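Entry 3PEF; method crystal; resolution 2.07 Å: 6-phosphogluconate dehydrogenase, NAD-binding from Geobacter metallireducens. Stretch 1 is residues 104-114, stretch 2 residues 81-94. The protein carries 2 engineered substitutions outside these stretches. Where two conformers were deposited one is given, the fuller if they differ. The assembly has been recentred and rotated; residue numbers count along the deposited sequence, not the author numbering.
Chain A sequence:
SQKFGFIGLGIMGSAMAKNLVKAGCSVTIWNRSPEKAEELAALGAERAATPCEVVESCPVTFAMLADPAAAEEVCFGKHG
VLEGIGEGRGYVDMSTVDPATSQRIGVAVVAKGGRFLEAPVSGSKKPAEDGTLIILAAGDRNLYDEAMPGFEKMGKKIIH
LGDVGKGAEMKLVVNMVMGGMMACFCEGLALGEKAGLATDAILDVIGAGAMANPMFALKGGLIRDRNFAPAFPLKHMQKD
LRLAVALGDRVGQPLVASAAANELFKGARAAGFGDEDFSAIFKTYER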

ATOM      1  N   ARG A 104     -21.741 -20.798  10.620  1.00 31.04           N
ATOM      2  CA  ARG A 104     -22.665 -20.398  11.676  0.59 33.49           C
ATOM      3  C   ARG A 104     -24.108 -20.702  11.263  1.00 32.72           C
ATOM      4  O   ARG A 104     -24.890 -21.326  11.996  1.00 27.71           O
ATOM      5  CB  ARG A 104     -22.489 -18.888  11.880  0.59 37.16           C
ATOM      6  CG  ARG A 104     -23.080 -18.262  13.127  0.59 38.39           C
ATOM      7  CD  ARG A 104     -22.632 -16.786  13.221  0.59 36.26           C
ATOM      8  NE  ARG A 104     -21.189 -16.679  13.440  0.59 32.17           N
ATOM      9  CZ  ARG A 104     -20.360 -15.883  12.768  0.59 26.39           C
ATOM     10  NH1 ARG A 104     -20.808 -15.086  11.805  0.59 24.81           N
ATOM     11  NH2 ARG A 104     -19.068 -15.886  13.067  0.59 18.74           N
ATOM     12  N   ILE A 105     -24.463 -20.225  10.074  1.00 27.02           N
ATOM     13  CA  ILE A 105     -25.787 -20.446   9.551  1.00 20.12           C
ATOM     14  C   ILE A 105     -26.078 -21.941   9.387  1.00 28.30           C
ATOM     15  O   ILE A 105     -27.121 -22.445   9.827  1.00 28.24           O
ATOM     16  CB  ILE A 105     -25.962 -19.730   8.197  1.00 24.46           C
ATOM     17  CG1 ILE A 105     -26.070 -18.219   8.418  1.00 21.10           C
ATOM     18  CG2 ILE A 105     -27.189 -20.251   7.497  1.00 20.66           C
ATOM     19  CD1 ILE A 105     -25.788 -17.393   7.157  1.00 25.77           C
ATOM     20  N   GLY A 106     -25.158 -22.649   8.745  1.00 25.81           N
ATOM     21  CA  GLY A 106     -25.332 -24.072   8.518  1.00 21.54           C
ATOM     22  C   GLY A 106     -25.539 -24.860   9.798  1.00 29.60           C
ATOM     23  O   GLY A 106     -26.368 -25.762   9.842  1.00 32.77           O
ATOM     24  N   VAL A 107     -24.786 -24.521  10.842  1.00 30.68           N
ATOM     25  CA  VAL A 107     -24.931 -25.194  12.131  1.00 30.39           C
ATOM     26  C   VAL A 107     -26.295 -24.933  12.756  1.00 36.30           C
ATOM     27  O   VAL A 107     -26.924 -25.856  13.296  1.00 29.98           O
ATOM     28  CB  VAL A 107     -23.828 -24.792  13.123  1.00 35.79           C
ATOM     29  CG1 VAL A 107     -24.168 -25.303  14.533  1.00 35.93           C
ATOM     30  CG2 VAL A 107     -22.458 -25.331  12.658  1.00 28.51           C
ATOM     31  N   ALA A 108     -26.755 -23.680  12.684  1.00 33.62           N
ATOM     32  CA  ALA A 108     -28.058 -23.348  13.247  1.00 30.25           C
ATOM     33  C   ALA A 108     -29.151 -24.050  12.442  1.00 29.47           C
ATOM     34  O   ALA A 108     -30.096 -24.601  13.015  1.00 32.49           O
ATOM     35  CB  ALA A 108     -28.282 -21.825  13.318  1.00 21.73           C
ATOM     36  N   VAL A 109     -28.997 -24.081  11.119  1.00 29.59           N
ATOM     37  CA  VAL A 109     -29.967 -24.770  10.267  1.00 23.26           C
ATOM     38  C   VAL A 109     -30.038 -26.270  10.595  1.00 28.13           C
ATOM     39  O   VAL A 109     -31.116 -26.853  10.700  1.00 25.12           O
ATOM     40  CB  VAL A 109     -29.646 -24.596   8.774  1.00 23.00           C
ATOM     41  CG1 VAL A 109     -30.490 -25.551   7.952  1.00 21.76           C
ATOM     42  CG2 VAL A 109     -29.891 -23.151   8.340  1.00 23.86           C
ATOM     43  N   VAL A 110     -28.886 -26.893  10.768  1.00 28.65           N
ATOM     44  CA  VAL A 110     -28.864 -28.317  11.080  1.00 32.91           C
ATOM     45  C   VAL A 110     -29.483 -28.604  12.445  1.00 36.42           C
ATOM     46  O   VAL A 110     -30.090 -29.658  12.659  1.00 39.34           O
ATOM     47  CB  VAL A 110     -27.440 -28.876  11.017  1.00 32.04           C
ATOM     48  CG1 VAL A 110     -27.385 -30.255  11.660  1.00 31.83           C
ATOM     49  CG2 VAL A 110     -26.967 -28.916   9.562  1.00 31.05           C
ATOM     50  N   ALA A 111     -29.346 -27.656  13.365  1.00 37.49           N
ATOM     51  CA  ALA A 111     -29.905 -27.828  14.701  1.00 38.02           C
ATOM     52  C   ALA A 111     -31.428 -27.818  14.651  1.00 40.00           C
ATOM     53  O   ALA A 111     -32.079 -28.469  15.472  1.00 37.81           O
ATOM     54  CB  ALA A 111     -29.383 -26.756  15.655  1.00 41.20           C
ATOM     55  N   LYS A 112     -31.994 -27.093  13.682  1.00 34.14           N
ATOM     56  CA  LYS A 112     -33.446 -27.063  13.505  1.00 36.47           C
ATOM     57  C   LYS A 112     -33.958 -28.263  12.725  1.00 36.58           C
ATOM     58  O   LYS A 112     -35.151 -28.369  12.462  1.00 45.06           O
ATOM     59  CB  LYS A 112     -33.906 -25.787  12.796  1.00 36.83           C
ATOM     60  CG  LYS A 112     -33.763 -24.524  13.619  1.00 44.23           C
ATOM     61  CD  LYS A 112     -34.653 -24.543  14.853  1.00 47.39           C
ATOM     62  CE  LYS A 112     -34.418 -23.302  15.707  1.00 51.13           C
ATOM     63  NZ  LYS A 112     -35.253 -23.304  16.936  1.00 59.01           N
ATOM     64  N   GLY A 113     -33.060 -29.165  12.347  1.00 38.49           N
ATOM     65  CA  GLY A 113     -33.461 -30.355  11.613  1.00 37.21           C
ATOM     66  C   GLY A 113     -33.518 -30.169  10.104  1.00 37.27           C
ATOM     67  O   GLY A 113     -34.063 -31.011   9.395  1.00 40.10           O
ATOM     68  N   GLY A 114     -32.964 -29.066   9.610  1.00 35.08           N
ATOM     69  CA  GLY A 114     -32.868 -28.845   8.176  1.00 37.08           C
ATOM     70  C   GLY A 114     -31.478 -29.189   7.653  1.00 33.19           C
ATOM     71  O   GLY A 114     -30.611 -29.619   8.414  1.00 30.10           O
TER
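Stretch 2, residues 81-94: VLEGIGEGRGYVDM

The most unusual feature is a meeting of glycines: the Schellman end of helix 104-111 docks on a tight type I' turn, Gly86 to Arg89. One direct hydrogen bond joins the stretches here, from Gly88 N to Gly113 O at 2.8 Å. Gly113 has positive phi (87°), as does Gly88 (82°). At Gly114 the packing itself leaves no room for a side chain, since a CB would clash with Ile85 CG1. Gly114 CA lies 3.4 Å from Arg89 O. Gly86 CA makes a CA-H...O contact with Lys112 O at 3.5 Å. A water also bridges Lys112 O (3.0 Å) and Glu87 N (3.2 Å).

Stretch 2 starts with a weakly bonded helix, about 81-84. After the turn it runs as strand 90-93, nearly antiparallel to the helix of stretch 1. The axes make 172° and approach to 9.9 Å, a spacing filled by side chains. Leu82 reaches Ala108, CD2 to CB 3.5 Å, and Val109, CD1 to CG2 4.0 Å. Ile85 CG2 packs on Lys112 CB at 3.8 Å. On the strand, Tyr91 and Asp93 point toward the helix. Ile105 CG2 meets the edge of the Tyr91 ring, 4.3 Å from CE1, and Ile105 CD1 lies 3.9 Å from Asp93 OD2.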

ATOM      1  N   VAL A  81     -35.353 -17.683   8.395  1.00 24.99           N
ATOM      2  CA  VAL A  81     -35.218 -19.045   7.912  1.00 25.79           C
ATOM      3  C   VAL A  81     -35.306 -20.064   9.057  1.00 28.37           C
ATOM      4  O   VAL A  81     -35.986 -21.077   8.943  1.00 29.54           O
ATOM      5  CB  VAL A  81     -33.907 -19.214   7.126  1.00 24.04           C
ATOM      6  CG1 VAL A  81     -33.589 -20.710   6.884  1.00 23.38           C
ATOM      7  CG2 VAL A  81     -33.998 -18.453   5.810  1.00 22.33           C
ATOM      8  N   LEU A  82     -34.634 -19.778  10.163  1.00 26.91           N
ATOM      9  CA  LEU A  82     -34.594 -20.699  11.304  1.00 31.26           C
ATOM     10  C   LEU A  82     -35.989 -20.956  11.905  1.00 32.44           C
ATOM     11  O   LEU A  82     -36.272 -22.046  12.389  1.00 35.13           O
ATOM     12  CB  LEU A  82     -33.637 -20.160  12.377  1.00 33.69           C
ATOM     13  CG  LEU A  82     -32.344 -20.933  12.682  1.00 38.06           C
ATOM     14  CD1 LEU A  82     -31.805 -21.682  11.478  1.00 22.41           C
ATOM     15  CD2 LEU A  82     -31.275 -20.037  13.298  1.00 30.65           C
ATOM     16  N   GLU A  83     -36.860 -19.958  11.861  1.00 30.54           N
ATOM     17  CA  GLU A  83     -38.229 -20.138  12.347  1.00 30.84           C
ATOM     18  C   GLU A  83     -39.036 -21.124  11.495  1.00 33.73           C
ATOM     19  O   GLU A  83     -40.048 -21.667  11.945  1.00 37.33           O
ATOM     20  CB  GLU A  83     -38.957 -18.793  12.405  1.00 40.85           C
ATOM     21  CG  GLU A  83     -38.479 -17.845  13.500  1.00 52.21           C
ATOM     22  CD  GLU A  83     -39.418 -16.654  13.703  1.00 66.29           C
ATOM     23  OE1 GLU A  83     -40.538 -16.661  13.143  1.00 71.70           O
ATOM     24  OE2 GLU A  83     -39.040 -15.711  14.432  1.00 69.14           O
ATOM     25  N   GLY A  84     -38.587 -21.367  10.268  1.00 30.64           N
ATOM     26  CA  GLY A  84     -39.388 -22.121   9.322  1.00 24.92           C
ATOM     27  C   GLY A  84     -38.806 -23.429   8.814  1.00 28.24           C
ATOM     28  O   GLY A  84     -39.542 -24.282   8.315  1.00 31.25           O
ATOM     29  N   ILE A  85     -37.491 -23.592   8.914  1.00 22.96           N
ATOM     30  CA  ILE A  85     -36.858 -24.787   8.362  1.00 24.64           C
ATOM     31  C   ILE A  85     -37.001 -25.990   9.304  1.00 36.42           C
ATOM     32  O   ILE A  85     -37.186 -25.830  10.513  1.00 35.72           O
ATOM     33  CB  ILE A  85     -35.361 -24.542   8.024  1.00 40.66           C
ATOM     34  CG1 ILE A  85     -34.843 -25.600   7.043  1.00 44.45           C
ATOM     35  CG2 ILE A  85     -34.510 -24.481   9.297  1.00 30.98           C
ATOM     36  CD1 ILE A  85     -34.172 -25.030   5.792  1.00 37.05           C
ATOM     37  N   GLY A  86     -36.915 -27.191   8.740  1.00 40.01           N
ATOM     38  CA  GLY A  86     -37.016 -28.416   9.513  1.00 36.61           C
ATOM     39  C   GLY A  86     -37.365 -29.623   8.658  1.00 39.70           C
ATOM     40  O   GLY A  86     -37.558 -29.507   7.438  1.00 34.96           O
ATOM     41  N   GLU A  87     -37.432 -30.788   9.296  1.00 40.81           N
ATOM     42  CA  GLU A  87     -37.834 -32.012   8.613  1.00 44.45           C
ATOM     43  C   GLU A  87     -37.034 -32.256   7.330  1.00 40.53           C
ATOM     44  O   GLU A  87     -37.561 -32.775   6.341  1.00 37.34           O
ATOM     45  CB  GLU A  87     -39.327 -31.967   8.290  1.00 52.00           C
ATOM     46  CG  GLU A  87     -40.205 -31.538   9.456  1.00 62.47           C
ATOM     47  CD  GLU A  87     -41.657 -31.378   9.047  1.00 72.02           C
ATOM     48  OE1 GLU A  87     -42.133 -30.223   8.956  1.00 75.83           O
ATOM     49  OE2 GLU A  87     -42.320 -32.409   8.801  1.00 77.05           O
ATOM     50  N   GLY A  88     -35.768 -31.861   7.347  1.00 36.36           N
ATOM     51  CA  GLY A  88     -34.866 -32.130   6.239  1.00 34.35           C
ATOM     52  C   GLY A  88     -34.936 -31.190   5.054  1.00 37.91           C
ATOM     53  O   GLY A  88     -34.183 -31.354   4.093  1.00 37.64           O
ATOM     54  N   ARG A  89     -35.826 -30.203   5.103  1.00 31.50           N
ATOM     55  CA  ARG A  89     -35.873 -29.224   4.018  1.00 27.22           C
ATOM     56  C   ARG A  89     -34.522 -28.519   3.955  1.00 35.21           C
ATOM     57  O   ARG A  89     -33.863 -28.345   4.987  1.00 33.99           O
ATOM     58  CB  ARG A  89     -37.032 -28.234   4.214  1.00 26.17           C
ATOM     59  CG  ARG A  89     -38.403 -28.918   4.171  1.00 32.47           C
ATOM     60  CD  ARG A  89     -39.562 -27.913   4.186  1.00 27.24           C
ATOM     61  NE  ARG A  89     -39.676 -27.210   5.466  1.00 25.81           N
ATOM     62  CZ  ARG A  89     -40.261 -27.715   6.543  1.00 29.42           C
ATOM     63  NH1 ARG A  89     -40.781 -28.938   6.500  1.00 33.15           N
ATOM     64  NH2 ARG A  89     -40.334 -27.001   7.662  1.00 30.27           N
ATOM     65  N   GLY A  90     -34.100 -28.136   2.748  1.00 31.60           N
ATOM     66  CA  GLY A  90     -32.756 -27.622   2.538  1.00 23.29           C
ATOM     67  C   GLY A  90     -32.679 -26.120   2.305  1.00 30.01           C
ATOM     68  O   GLY A  90     -33.585 -25.513   1.710  1.00 31.50           O
ATOM     69  N   TYR A  91     -31.594 -25.522   2.793  1.00 27.74           N
ATOM     70  CA  TYR A  91     -31.322 -24.103   2.598  1.00 25.55           C
ATOM     71  C   TYR A  91     -29.970 -23.981   1.906  1.00 25.70           C
ATOM     72  O   TYR A  91     -28.957 -24.473   2.404  1.00 24.84           O
ATOM     73  CB  TYR A  91     -31.294 -23.374   3.941  1.00 22.89           C
ATOM     74  CG  TYR A  91     -31.190 -21.856   3.847  1.00 24.68           C
ATOM     75  CD1 TYR A  91     -30.155 -21.161   4.478  1.00 21.28           C
ATOM     76  CD2 TYR A  91     -32.126 -21.122   3.121  1.00 18.64           C
ATOM     77  CE1 TYR A  91     -30.068 -19.758   4.409  1.00 22.30           C
ATOM     78  CE2 TYR A  91     -32.056 -19.735   3.045  1.00 21.49           C
ATOM     79  CZ  TYR A  91     -31.033 -19.053   3.693  1.00 27.95           C
ATOM     80  OH  TYR A  91     -30.978 -17.677   3.597  1.00 21.65           O
ATOM     81  N   VAL A  92     -29.963 -23.347   0.745  1.00 18.65           N
ATOM     82  CA  VAL A  92     -28.735 -23.195  -0.030  1.00 22.12           C
ATOM     83  C   VAL A  92     -28.378 -21.709  -0.122  1.00 25.83           C
ATOM     84  O   VAL A  92     -28.953 -20.974  -0.928  1.00 26.02           O
ATOM     85  CB  VAL A  92     -28.897 -23.753  -1.461  1.00 17.21           C
ATOM     86  CG1 VAL A  92     -27.602 -23.578  -2.249  1.00 18.78           C
ATOM     87  CG2 VAL A  92     -29.321 -25.233  -1.433  1.00 17.99           C
ATOM     88  N   ASP A  93     -27.464 -21.251   0.720  1.00 23.72           N
ATOM     89  CA  ASP A  93     -27.099 -19.834   0.705  1.00 24.72           C
ATOM     90  C   ASP A  93     -26.012 -19.561  -0.327  1.00 26.46           C
ATOM     91  O   ASP A  93     -24.883 -20.075  -0.220  1.00 26.28           O
ATOM     92  CB  ASP A  93     -26.670 -19.331   2.094  1.00 25.15           C
ATOM     93  CG  ASP A  93     -26.731 -17.793   2.211  1.00 35.25           C
ATOM     94  OD1 ASP A  93     -26.845 -17.099   1.175  1.00 31.86           O
ATOM     95  OD2 ASP A  93     -26.684 -17.275   3.343  1.00 38.98           O
ATOM     96  N   MET A  94     -26.361 -18.754  -1.321  1.00 19.03           N
ATOM     97  CA  MET A  94     -25.452 -18.452  -2.436  1.00 22.06           C
ATOM     98  C   MET A  94     -24.837 -17.053  -2.324  1.00 22.16           C
ATOM     99  O   MET A  94     -24.099 -16.593  -3.213  1.00 24.10           O
ATOM    100  CB  MET A  94     -26.166 -18.658  -3.773  1.00 21.29           C
ATOM    101  CG  MET A  94     -26.854 -20.020  -3.851  1.00 20.40           C
ATOM    102  SD  MET A  94     -27.699 -20.347  -5.423  1.00 24.97           S
ATOM    103  CE  MET A  94     -26.317 -20.545  -6.576  1.00 23.51           C
TER
HETATM  104  O   HOH W   1     -37.005 -30.753  12.456  1.00 44.99           O